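Local atomic coordinates of tRNA dimethylallyltransferase (Staphylococcus epidermidis ATCC 12228, PDB entry 3D3Q), a protein that probably transfers a dimethylallyl group from dimethylallyl diphosphate to N6 of adenosine 37 in tRNAs that read codons beginning with uridine. Residues A[37-40]-A[41-44]; A[89-92]-A[93-96]; A[185-188]-A[189-193]. All coordinates share one frame; numbering follows the deposited sequence.

How the contacts relate
The three contacts follow one another along the chain around the parallel sheet of a P-loop NTPase-type fold. Contact 1 is the loop leaving strand 33-37, contact 2 ends helix 78-94, which leads into strand 98-102, and contact 3 ends helix 184-192 just before strand 197-204. The centres of contacts 1 and 2 are about 21 Å apart, those of 2 and 3 about 26 Å and those of 1 and 3 about 28 Å, and none touches another. Contact 1 carries residues that probably meet the substrate tRNA, whereas contacts 2 and 3 are helix ends away from the residues thought to bind ATP and tRNA, where the chain turns toward the next strand.

Contact 1 (A[37-40]-A[41-44]); sequences SGDS and MQVY
Asp39 and Ser40 lead straight into a type I beta turn from Met41 to Tyr44, closed by Tyr44 N to Met41 O at 3.2 Å. The Asp39 carboxylate holds the entry to this turn. Its OD1 accepts the Met41 N-H at 2.6 Å, nearly along the C-O axis, which makes an Asx turn, and then the Gln42 N-H at 3.3 Å from 55° above the carboxylate plane. Two consecutive amides thus grip one oxygen. With CG anti to its own backbone N (chi1 -164°), Asp39 turns the carboxylate forward, so that OD1 faces both amides. The Gln42 side chain runs across that of Asp39 at about a right angle, its CG 4.0 Å from Asp39 CB, and its NE2 is bonded to the backbone oxygen of Thr51. On another part of the turn Val43 CG2 packs against Ser40 O and also lies over one face of the Tyr44 ring, toward its rim. A water donates to Ser40 O at 2.9 Å and sits at the ring edge of Tyr44. Residues 39-42 probably interact with the substrate tRNA, as in relatives, and Asp39 lies near the P-loop lysine Lys20. The loop emerges from strand 33-37, which lies between strands 64-65 and 98-102: Ser37 shares a backbone bond with Tyr65 of strand 64-65, and Gly38 one with Ala102 of strand 98-102.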
loop_
_atom_site.group_PDB
_atom_site.type_symbol
_atom_site.label_atom_id
_atom_site.label_comp_id
_atom_site.label_asym_id
_atom_site.label_seq_id
_atom_site.Cartn_x
_atom_site.Cartn_y
_atom_site.Cartn_z
ATOM N N SER A 37 -7.720 -1.037 9.880
ATOM C CA SER A 37 -6.882 -0.006 9.289
ATOM C C SER A 37 -5.419 -0.461 9.235
ATOM O O SER A 37 -4.858 -0.894 10.241
ATOM C CB SER A 37 -7.027 1.286 10.094
ATOM O OG SER A 37 -5.953 2.166 9.851
ATOM N N GLY A 38 -4.815 -0.383 8.048
ATOM C CA GLY A 38 -3.423 -0.787 7.886
ATOM C C GLY A 38 -2.468 0.389 7.991
ATOM O O GLY A 38 -1.240 0.226 8.012
ATOM N N ASP A 39 -3.045 1.585 8.058
ATOM C CA ASP A 39 -2.275 2.816 8.155
ATOM C C ASP A 39 -1.574 2.940 9.511
ATOM O O ASP A 39 -2.203 2.817 10.556
ATOM C CB ASP A 39 -3.194 4.013 7.952
ATOM C CG ASP A 39 -2.430 5.288 7.655
ATOM O OD1 ASP A 39 -1.606 5.702 8.493
ATOM O OD2 ASP A 39 -2.649 5.875 6.572
ATOM N N SER A 40 -0.274 3.210 9.494
ATOM C CA SER A 40 0.472 3.341 10.737
ATOM C C SER A 40 0.328 4.706 11.396
ATOM O O SER A 40 0.972 4.982 12.412
ATOM C CB SER A 40 1.967 3.052 10.511
ATOM O OG SER A 40 2.584 3.995 9.648
HETATM N N MSE A 41 -0.505 5.567 10.824
HETATM C CA MSE A 41 -0.690 6.913 11.374
HETATM C C MSE A 41 -2.083 7.168 11.906
HETATM O O MSE A 41 -2.283 7.990 12.808
HETATM C CB MSE A 41 -0.360 7.959 10.311
HETATM C CG MSE A 41 1.126 8.138 10.060
HETATM SE SE MSE A 41 2.094 8.612 11.689
HETATM C CE MSE A 41 1.331 10.366 12.027
ATOM N N GLN A 42 -3.048 6.461 11.327
ATOM C CA GLN A 42 -4.445 6.589 11.721
ATOM C C GLN A 42 -4.670 5.976 13.096
ATOM O O GLN A 42 -5.771 6.029 13.633
ATOM C CB GLN A 42 -5.336 5.934 10.661
ATOM C CG GLN A 42 -5.621 6.872 9.479
ATOM C CD GLN A 42 -6.414 6.225 8.353
ATOM O OE1 GLN A 42 -7.387 5.491 8.586
ATOM N NE2 GLN A 42 -6.020 6.520 7.121
ATOM N N VAL A 43 -3.606 5.420 13.672
ATOM C CA VAL A 43 -3.686 4.820 14.986
ATOM C C VAL A 43 -3.647 5.889 16.068
ATOM O O VAL A 43 -4.102 5.661 17.180
ATOM C CB VAL A 43 -2.519 3.839 15.216
ATOM C CG1 VAL A 43 -2.766 2.540 14.462
ATOM C CG2 VAL A 43 -1.220 4.468 14.749
ATOM N N TYR A 44 -3.113 7.060 15.732
ATOM C CA TYR A 44 -3.003 8.156 16.694
ATOM C C TYR A 44 -4.243 9.065 16.743
ATOM O O TYR A 44 -4.749 9.506 15.715
ATOM C CB TYR A 44 -1.773 9.003 16.387
ATOM C CG TYR A 44 -0.468 8.248 16.445
ATOM C CD1 TYR A 44 0.071 7.831 17.667
ATOM C CD2 TYR A 44 0.229 7.939 15.276
ATOM C CE1 TYR A 44 1.274 7.122 17.715
ATOM C CE2 TYR A 44 1.430 7.237 15.318
ATOM C CZ TYR A 44 1.950 6.828 16.529
ATOM O OH TYR A 44 3.140 6.117 16.551
HETATM O O HOH W 1 3.721 5.399 13.210
#

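Contact 2 (A[89-92]-A[93-96]); sequences IKDI and TRRG
Asp91 reaches forward to Arg94 and Arg95 at the C-terminal end of helix 78-94. Its CB, the start of the branch, has Arg95 NH2 3.8 Å away. From there the chain turns with CG anti to the backbone N (chi1 -173°), which swings the carboxylate toward the helix end, and Asp91 CG is 3.2 Å from Arg95 NH2 and 3.7 Å from Arg94 NH1. OD1 takes a salt-bridged hydrogen bond from Arg94 NH1 at 2.6 Å, approached from above the carboxylate plane, with the two flat groups turned 60° against each other. OD2 forms the second salt bridge, to Arg95 NH2 at 2.5 Å, and here the planes are only 24° apart. One carboxylate therefore serves two arginines, one through each oxygen, and Arg95 NH1 extends the network to Glu34 on strand 33-37. Just beyond, the helix ends in a Schellman motif: Gly96, with positive phi, is its C-prime residue, Gly96 N bonds to Thr93 O at 2.9 Å, and Lys97 N reaches back to Ile92 O. The helix belongs to a beta-alpha-beta crossover that leads from strand 64-65 to strand 98-102, past the intervening strand 33-37. Thr93 uses OG1 to bond Ile89 O at 2.6 Å, nearly in line with the carbonyl, while its backbone N binds the same oxygen at 3.3 Å. Ile89 and Ile92 turn to the sheet, where both meet Ile36 and Pro99, and Ile92 also touches Tyr65.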
loop_
_atom_site.group_PDB
_atom_site.type_symbol
_atom_site.label_atom_id
_atom_site.label_comp_id
_atom_site.label_asym_id
_atom_site.label_seq_id
_atom_site.Cartn_x
_atom_site.Cartn_y
_atom_site.Cartn_z
ATOM N N ILE A 89 -8.009 -10.305 13.187
ATOM C CA ILE A 89 -8.321 -11.153 12.056
ATOM C C ILE A 89 -8.951 -12.476 12.524
ATOM O O ILE A 89 -9.789 -13.040 11.821
ATOM C CB ILE A 89 -7.054 -11.435 11.206
ATOM C CG1 ILE A 89 -6.541 -10.120 10.601
ATOM C CG2 ILE A 89 -7.365 -12.451 10.125
ATOM C CD1 ILE A 89 -5.229 -10.240 9.851
ATOM N N LYS A 90 -8.552 -12.979 13.694
ATOM C CA LYS A 90 -9.123 -14.230 14.215
ATOM C C LYS A 90 -10.495 -13.962 14.822
ATOM O O LYS A 90 -11.449 -14.692 14.563
ATOM C CB LYS A 90 -8.214 -14.866 15.283
ATOM C CG LYS A 90 -7.195 -15.907 14.769
ATOM C CD LYS A 90 -6.337 -16.549 15.905
ATOM C CE LYS A 90 -5.375 -15.535 16.576
ATOM N NZ LYS A 90 -4.553 -16.050 17.719
ATOM N N ASP A 91 -10.592 -12.916 15.632
ATOM C CA ASP A 91 -11.857 -12.587 16.255
ATOM C C ASP A 91 -12.918 -12.392 15.178
ATOM O O ASP A 91 -14.017 -12.912 15.291
ATOM C CB ASP A 91 -11.711 -11.318 17.088
ATOM C CG ASP A 91 -12.947 -11.011 17.890
ATOM O OD1 ASP A 91 -13.256 -11.797 18.811
ATOM O OD2 ASP A 91 -13.605 -9.994 17.599
ATOM N N ILE A 92 -12.573 -11.647 14.130
ATOM C CA ILE A 92 -13.483 -11.382 13.011
ATOM C C ILE A 92 -13.960 -12.683 12.347
ATOM O O ILE A 92 -15.168 -12.915 12.208
ATOM C CB ILE A 92 -12.798 -10.478 11.930
ATOM C CG1 ILE A 92 -12.502 -9.099 12.522
ATOM C CG2 ILE A 92 -13.679 -10.339 10.696
ATOM C CD1 ILE A 92 -11.798 -8.151 11.575
ATOM N N THR A 93 -13.019 -13.533 11.939
ATOM C CA THR A 93 -13.376 -14.786 11.278
ATOM C C THR A 93 -14.202 -15.640 12.201
ATOM O O THR A 93 -15.113 -16.337 11.763
ATOM C CB THR A 93 -12.149 -15.642 10.910
ATOM O OG1 THR A 93 -11.091 -14.823 10.386
ATOM C CG2 THR A 93 -12.548 -16.681 9.876
ATOM N N ARG A 94 -13.862 -15.574 13.485
ATOM C CA ARG A 94 -14.531 -16.354 14.524
ATOM C C ARG A 94 -16.003 -16.016 14.624
ATOM O O ARG A 94 -16.803 -16.838 15.058
ATOM C CB ARG A 94 -13.833 -16.120 15.876
ATOM C CG ARG A 94 -14.158 -17.137 16.961
ATOM C CD ARG A 94 -13.401 -16.807 18.254
ATOM N NE ARG A 94 -13.662 -15.441 18.706
ATOM C CZ ARG A 94 -14.874 -14.954 18.970
ATOM N NH1 ARG A 94 -15.016 -13.691 19.369
ATOM N NH2 ARG A 94 -15.946 -15.728 18.836
ATOM N N ARG A 95 -16.358 -14.804 14.223
ATOM C CA ARG A 95 -17.757 -14.394 14.270
ATOM C C ARG A 95 -18.374 -14.479 12.877
ATOM O O ARG A 95 -19.283 -13.720 12.526
ATOM C CB ARG A 95 -17.885 -12.984 14.838
ATOM C CG ARG A 95 -17.239 -12.836 16.207
ATOM C CD ARG A 95 -17.676 -11.568 16.908
ATOM N NE ARG A 95 -17.528 -10.379 16.057
ATOM C CZ ARG A 95 -16.376 -9.968 15.540
ATOM N NH1 ARG A 95 -16.341 -8.887 14.790
ATOM N NH2 ARG A 95 -15.256 -10.643 15.775
ATOM N N GLY A 96 -17.853 -15.422 12.092
ATOM C CA GLY A 96 -18.336 -15.667 10.741
ATOM C C GLY A 96 -18.356 -14.479 9.804
ATOM O O GLY A 96 -19.263 -14.349 8.988
#

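Contact 3 (A[185-188]-A[189-193]); sequences SRKK and VQQFT
Arg186 and Gln190 meet one turn apart on the last turns of helix 184-192, an alpha helix whose i to i+4 backbone bonds include Val189 N to Ser185 O at 3.0 Å and Gln190 N to Arg186 O at 2.9 Å. The packed side of the contact is theirs. Arg186 NE donates to Gln190 OE1 at 3.1 Å, but arrives from 54° above the amide plane, and the guanidinium and amide planes are 44° apart. Next to this bond the arginine's CG and CD pass obliquely across the amide, Arg186 CG being 3.7 Å from Gln190 CD. With CG beside its backbone N (chi1 -71°), Gln190 leans back toward the start of the helix and brings its amide to Arg186; its NE2 bonds to the backbone oxygen of Lys287, and Tyr114 and Tyr116 touch the buried side chain. The solvent side, by contrast, is loose: Lys187, Lys188, Gln191 and Phe192 are exposed, the Lys188 and Gln191 chains run alongside each other in the same direction, and Lys188 NZ has a long, weak ion pair with Glu156. At the helix end, Phe192 N bonds to Lys188 O at 3.0 Å.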
loop_
_atom_site.group_PDB
_atom_site.type_symbol
_atom_site.label_atom_id
_atom_site.label_comp_id
_atom_site.label_asym_id
_atom_site.label_seq_id
_atom_site.Cartn_x
_atom_site.Cartn_y
_atom_site.Cartn_z
ATOM N N SER A 185 12.057 -18.242 -6.370
ATOM C CA SER A 185 12.379 -18.511 -4.967
ATOM C C SER A 185 11.541 -17.674 -4.012
ATOM O O SER A 185 11.136 -18.158 -2.951
ATOM C CB SER A 185 13.862 -18.248 -4.677
ATOM O OG SER A 185 14.682 -19.321 -5.111
ATOM N N ARG A 186 11.305 -16.413 -4.379
ATOM C CA ARG A 186 10.494 -15.508 -3.553
ATOM C C ARG A 186 9.104 -16.133 -3.562
ATOM O O ARG A 186 8.400 -16.150 -2.552
ATOM C CB ARG A 186 10.408 -14.100 -4.167
ATOM C CG ARG A 186 9.977 -13.007 -3.169
ATOM C CD ARG A 186 9.560 -11.712 -3.860
ATOM N NE ARG A 186 8.200 -11.818 -4.404
ATOM C CZ ARG A 186 7.623 -10.927 -5.212
ATOM N NH1 ARG A 186 8.270 -9.830 -5.601
ATOM N NH2 ARG A 186 6.391 -11.140 -5.638
ATOM N N LYS A 187 8.731 -16.656 -4.724
ATOM C CA LYS A 187 7.447 -17.282 -4.882
ATOM C C LYS A 187 7.340 -18.400 -3.870
ATOM O O LYS A 187 6.386 -18.466 -3.096
ATOM C CB LYS A 187 7.288 -17.827 -6.298
ATOM C CG LYS A 187 5.904 -18.376 -6.580
ATOM C CD LYS A 187 5.764 -18.904 -8.005
ATOM C CE LYS A 187 4.412 -19.602 -8.200
ATOM N NZ LYS A 187 4.133 -20.577 -7.089
ATOM N N LYS A 188 8.332 -19.275 -3.858
ATOM C CA LYS A 188 8.313 -20.399 -2.930
ATOM C C LYS A 188 8.198 -19.973 -1.466
ATOM O O LYS A 188 7.225 -20.298 -0.793
ATOM C CB LYS A 188 9.558 -21.274 -3.114
ATOM C CG LYS A 188 9.297 -22.561 -3.893
ATOM C CD LYS A 188 8.381 -23.509 -3.127
ATOM C CE LYS A 188 8.355 -24.884 -3.771
ATOM N NZ LYS A 188 8.039 -24.856 -5.224
ATOM N N VAL A 189 9.180 -19.238 -0.973
ATOM C CA VAL A 189 9.142 -18.818 0.411
ATOM C C VAL A 189 7.870 -18.062 0.807
ATOM O O VAL A 189 7.332 -18.258 1.902
ATOM C CB VAL A 189 10.338 -17.976 0.710
ATOM C CG1 VAL A 189 11.588 -18.803 0.524
ATOM C CG2 VAL A 189 10.342 -16.790 -0.223
ATOM N N GLN A 190 7.381 -17.195 -0.072
ATOM C CA GLN A 190 6.163 -16.453 0.246
ATOM C C GLN A 190 4.970 -17.392 0.224
ATOM O O GLN A 190 4.000 -17.203 0.957
ATOM C CB GLN A 190 5.946 -15.306 -0.739
ATOM C CG GLN A 190 6.929 -14.165 -0.553
ATOM C CD GLN A 190 6.634 -13.006 -1.476
ATOM O OE1 GLN A 190 6.090 -13.198 -2.564
ATOM N NE2 GLN A 190 7.000 -11.794 -1.058
ATOM N N GLN A 191 5.063 -18.427 -0.600
ATOM C CA GLN A 191 3.995 -19.401 -0.724
ATOM C C GLN A 191 3.903 -20.338 0.475
ATOM O O GLN A 191 2.844 -20.885 0.775
ATOM C CB GLN A 191 4.217 -20.210 -1.988
ATOM C CG GLN A 191 3.197 -21.276 -2.240
ATOM C CD GLN A 191 3.670 -22.222 -3.320
ATOM O OE1 GLN A 191 4.632 -22.978 -3.117
ATOM N NE2 GLN A 191 3.017 -22.175 -4.485
ATOM N N PHE A 192 5.012 -20.515 1.171
ATOM C CA PHE A 192 5.020 -21.417 2.304
ATOM C C PHE A 192 4.960 -20.727 3.648
ATOM O O PHE A 192 4.525 -21.333 4.626
ATOM C CB PHE A 192 6.263 -22.306 2.239
ATOM C CG PHE A 192 6.395 -23.260 3.397
ATOM C CD1 PHE A 192 5.425 -24.230 3.636
ATOM C CD2 PHE A 192 7.505 -23.195 4.243
ATOM C CE1 PHE A 192 5.558 -25.117 4.695
ATOM C CE2 PHE A 192 7.646 -24.076 5.303
ATOM C CZ PHE A 192 6.671 -25.038 5.530
ATOM N N THR A 193 5.409 -19.476 3.704
ATOM C CA THR A 193 5.403 -18.733 4.963
ATOM C C THR A 193 4.178 -17.860 5.091
ATOM O O THR A 193 4.115 -17.015 5.981
ATOM C CB THR A 193 6.592 -17.772 5.113
ATOM O OG1 THR A 193 7.654 -18.149 4.234
ATOM C CG2 THR A 193 7.089 -17.806 6.536
#